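Local coordinates for protein extracellular endo-alpha-(1->5)-L-arabinanase 1 (Bacillus subtilis, PDB 1UV4) that cleaves the internal alpha-1,5 linkages of linear arabinan and branched sugar beet arabinan, as a calcium-binding family 43 glycoside hydrolase that helps break down plant cell walls, at residues D133-F138 / G255-N260. Sequence-based numbering, arbitrary orientation.
Sequences DPELTF and GQDIVN. With CA (calcium ion), chain D; EDO (1,2-ethanediol), chain G.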
ATOM      1  N   ASP A 133       4.530   3.479   2.739  1.00 12.62           N
ATOM      2  CA  ASP A 133       3.295   2.798   2.372  1.00 13.07           C
ATOM      3  C   ASP A 133       2.293   3.696   1.631  1.00 13.89           C
ATOM      4  O   ASP A 133       1.128   3.817   2.026  1.00 13.74           O
ATOM      5  CB  ASP A 133       2.586   2.116   3.536  1.00 13.19           C
ATOM      6  CG  ASP A 133       3.403   1.059   4.192  1.00 17.16           C
ATOM      7  OD1 ASP A 133       4.496   0.639   3.724  1.00 17.30           O
ATOM      8  OD2 ASP A 133       2.979   0.567   5.274  1.00 18.42           O
ATOM      9  N   PRO A 134       2.738   4.336   0.534  1.00 13.22           N
ATOM     10  CA  PRO A 134       1.840   5.244  -0.210  1.00 13.68           C
ATOM     11  C   PRO A 134       0.677   4.580  -0.887  1.00 13.72           C
ATOM     12  O   PRO A 134       0.774   3.437  -1.316  1.00 13.63           O
ATOM     13  CB  PRO A 134       2.752   5.824  -1.284  1.00 14.86           C
ATOM     14  CG  PRO A 134       3.867   4.787  -1.456  1.00 14.40           C
ATOM     15  CD  PRO A 134       4.064   4.222  -0.110  1.00 12.45           C
ATOM     16  N   GLU A 135      -0.394   5.340  -1.047  1.00 13.27           N
ATOM     17  CA  GLU A 135      -1.572   4.927  -1.766  1.00 14.18           C
ATOM     18  C   GLU A 135      -2.126   6.131  -2.519  1.00 14.49           C
ATOM     19  O   GLU A 135      -2.564   7.088  -1.911  1.00 14.71           O
ATOM     20  CB  GLU A 135      -2.612   4.418  -0.754  1.00 14.50           C
ATOM     21  CG  GLU A 135      -4.052   4.386  -1.204  1.00 16.52           C
ATOM     22  CD  GLU A 135      -4.371   3.333  -2.235  1.00 16.58           C
ATOM     23  OE1 GLU A 135      -3.434   2.792  -2.881  1.00 16.77           O
ATOM     24  OE2 GLU A 135      -5.584   3.006  -2.437  1.00 16.93           O
ATOM     25  N   LEU A 136      -2.171   6.037  -3.832  1.00 12.68           N
ATOM     26  CA  LEU A 136      -2.805   7.044  -4.683  1.00 13.82           C
ATOM     27  C   LEU A 136      -4.282   6.681  -4.784  1.00 12.80           C
ATOM     28  O   LEU A 136      -4.668   5.534  -5.077  1.00 13.88           O
ATOM     29  CB  LEU A 136      -2.148   7.041  -6.074  1.00 12.58           C
ATOM     30  CG  LEU A 136      -2.766   8.010  -7.078  1.00 12.82           C
ATOM     31  CD1 LEU A 136      -2.659   9.477  -6.664  1.00 13.23           C
ATOM     32  CD2 LEU A 136      -2.073   7.837  -8.442  1.00 13.65           C
ATOM     33  N   THR A 137      -5.127   7.675  -4.539  1.00 13.39           N
ATOM     34  CA  THR A 137      -6.546   7.484  -4.705  1.00 12.89           C
ATOM     35  C   THR A 137      -7.141   8.711  -5.397  1.00 13.06           C
ATOM     36  O   THR A 137      -6.465   9.702  -5.625  1.00 13.87           O
ATOM     37  CB  THR A 137      -7.190   7.179  -3.344  1.00 14.67           C
ATOM     38  OG1 THR A 137      -8.568   6.828  -3.516  1.00 14.51           O
ATOM     39  CG2 THR A 137      -7.194   8.367  -2.436  1.00 16.87           C
ATOM     40  N   PHE A 138      -8.384   8.577  -5.758  1.00 13.42           N
ATOM     41  CA  PHE A 138      -9.121   9.623  -6.469  1.00 14.00           C
ATOM     42  C   PHE A 138     -10.411   9.911  -5.769  1.00 15.19           C
ATOM     43  O   PHE A 138     -11.132   8.989  -5.340  1.00 17.16           O
ATOM     44  CB  PHE A 138      -9.335   9.262  -7.930  1.00 14.13           C
ATOM     45  CG  PHE A 138      -8.052   9.001  -8.640  1.00 15.64           C
ATOM     46  CD1 PHE A 138      -7.326  10.037  -9.211  1.00 16.09           C
ATOM     47  CD2 PHE A 138      -7.507   7.720  -8.632  1.00 17.87           C
ATOM     48  CE1 PHE A 138      -6.122   9.795  -9.811  1.00 18.86           C
ATOM     49  CE2 PHE A 138      -6.302   7.504  -9.220  1.00 19.28           C
ATOM     50  CZ  PHE A 138      -5.611   8.522  -9.792  1.00 19.08           C
ATOM     51  N   GLY A 255      -0.999  -5.741   3.741  1.00 12.29           N
ATOM     52  CA  GLY A 255      -0.448  -5.128   2.558  1.00 12.89           C
ATOM     53  C   GLY A 255      -1.445  -5.057   1.437  1.00 12.87           C
ATOM     54  O   GLY A 255      -1.085  -5.072   0.255  1.00 13.95           O
ATOM     55  N   GLN A 256      -2.724  -4.948   1.784  1.00 13.00           N
ATOM     56  CA  GLN A 256      -3.799  -5.064   0.803  1.00 13.78           C
ATOM     57  C   GLN A 256      -3.910  -3.846  -0.086  1.00 12.94           C
ATOM     58  O   GLN A 256      -3.594  -2.708   0.302  1.00 13.26           O
ATOM     59  CB  GLN A 256      -5.105  -5.314   1.535  1.00 13.29           C
ATOM     60  CG  GLN A 256      -5.681  -4.072   2.261  1.00 15.50           C
ATOM     61  CD  GLN A 256      -4.846  -3.634   3.473  1.00 11.93           C
ATOM     62  OE1 GLN A 256      -4.399  -4.481   4.243  1.00 16.42           O
ATOM     63  NE2 GLN A 256      -4.606  -2.312   3.586  1.00 15.13           N
ATOM     64  N   ASP A 257      -4.324  -4.082  -1.337  1.00 12.74           N
ATOM     65  CA  ASP A 257      -4.533  -2.994  -2.273  1.00 12.99           C
ATOM     66  C   ASP A 257      -5.716  -3.295  -3.132  1.00 13.43           C
ATOM     67  O   ASP A 257      -5.947  -4.460  -3.505  1.00 12.85           O
ATOM     68  CB  ASP A 257      -3.262  -2.796  -3.110  1.00 12.81           C
ATOM     69  CG  ASP A 257      -3.209  -1.461  -3.742  1.00 16.05           C
ATOM     70  OD1 ASP A 257      -3.761  -0.462  -3.218  1.00 20.39           O
ATOM     71  OD2 ASP A 257      -2.598  -1.306  -4.765  1.00 16.02           O
ATOM     72  N   ILE A 258      -6.551  -2.280  -3.305  1.00 15.34           N
ATOM     73  CA  ILE A 258      -7.765  -2.375  -4.150  1.00 15.76           C
ATOM     74  C   ILE A 258      -7.362  -2.041  -5.554  1.00 15.83           C
ATOM     75  O   ILE A 258      -6.793  -0.944  -5.813  1.00 15.63           O
ATOM     76  CB  ILE A 258      -8.851  -1.444  -3.672  1.00 15.30           C
ATOM     77  CG1 ILE A 258      -9.336  -1.859  -2.276  1.00 15.19           C
ATOM     78  CG2 ILE A 258     -10.012  -1.541  -4.631  1.00 15.88           C
ATOM     79  CD1 ILE A 258     -10.105  -0.707  -1.516  1.00 16.92           C
ATOM     80  N   VAL A 259      -7.626  -2.971  -6.469  1.00 14.18           N
ATOM     81  CA  VAL A 259      -7.252  -2.919  -7.844  1.00 16.14           C
ATOM     82  C   VAL A 259      -8.559  -2.853  -8.715  1.00 16.21           C
ATOM     83  O   VAL A 259      -9.492  -3.645  -8.549  1.00 16.37           O
ATOM     84  CB  VAL A 259      -6.293  -4.104  -8.145  1.00 16.58           C
ATOM     85  CG1 VAL A 259      -6.073  -4.216  -9.622  1.00 17.31           C
ATOM     86  CG2 VAL A 259      -4.994  -3.921  -7.374  1.00 18.10           C
ATOM     87  N   ASN A 260      -8.654  -1.877  -9.619  1.00 16.66           N
ATOM     88  CA  ASN A 260      -9.848  -1.720 -10.481  1.00 16.88           C
ATOM     89  C   ASN A 260     -11.194  -1.623  -9.722  1.00 15.61           C
ATOM     90  O   ASN A 260     -12.259  -1.907 -10.271  1.00 16.33           O
ATOM     91  CB  ASN A 260      -9.946  -2.874 -11.501  1.00 17.04           C
ATOM     92  CG  ASN A 260      -8.749  -2.947 -12.452  1.00 21.47           C
ATOM     93  OD1 ASN A 260      -7.762  -2.211 -12.312  1.00 25.16           O
ATOM     94  ND2 ASN A 260      -8.845  -3.845 -13.440  1.00 23.94           N
TER
HETATM   95 CA    CA D1294      -3.302   1.230  -4.732  1.00 13.77          CA
HETATM   96  C1  EDO G1297      -3.673  -0.163 -10.402  0.50 28.51           C
HETATM   97  O1  EDO G1297      -3.335  -0.964  -9.301  0.50 30.57           O
HETATM   98  C2  EDO G1297      -5.146  -0.298 -10.729  0.50 30.73           C
HETATM   99  O2  EDO G1297      -5.360   0.044 -12.077  0.50 29.34           O
HETATM  100  O   HOH W   1      -5.633   1.442  -4.599  1.00 12.88           O
HETATM  101  O   HOH W   2      -3.343   3.374  -5.904  1.00 14.60           O
HETATM  102  O   HOH W   3      -4.747   0.195  -6.811  0.50 13.49           O
HETATM  103  O   HOH W   4      -2.605   0.578  -6.850  0.50 15.01           O
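Glu135 and Asp257 meet at a calcium ion near the centre of the five-bladed beta-propeller, each reaching in from the innermost strand of a different blade. Glu135 binds through one oxygen, OE1, at 2.4 Å from the calcium, whereas Asp257 is bidentate, with OD1 at 2.3 Å and OD2 at 2.6 Å from the ion. The two carboxylate planes stand 74° apart. A bend at chi2 (71°) turns the end of Glu135 toward the metal, while its second oxygen, OE2, is held by Leu189 N and Thr188 OG1. Asp257 OD2 has a second partner in Thr16 OG1, and Asp77 of a third blade completes the protein ligands.

This carboxylate cluster is the compact part; the rest of the calcium shell is water, which fills the looser side of the contact. The oxygen of water 1 is 2.7 Å from Glu135 OE2 and also within hydrogen-bonding distance of Ile258 O. Water 2 sits 2.7 Å from Leu136 O. Water 3 donates to Ile258 O, and waters 3 and 4 both reach O1 of a 1,2-ethanediol, probably from the crystallisation liquor, which weakly bonds OD1 of the exposed Asn260.

Glu135 OE1 and Asp257 OD1 lie 3.3 Å apart without a hydrogen bond, both being calcium ligands; the shared cation probably makes that spacing tolerable by offsetting the gathered negative charge, and ties the blades together at the propeller's core.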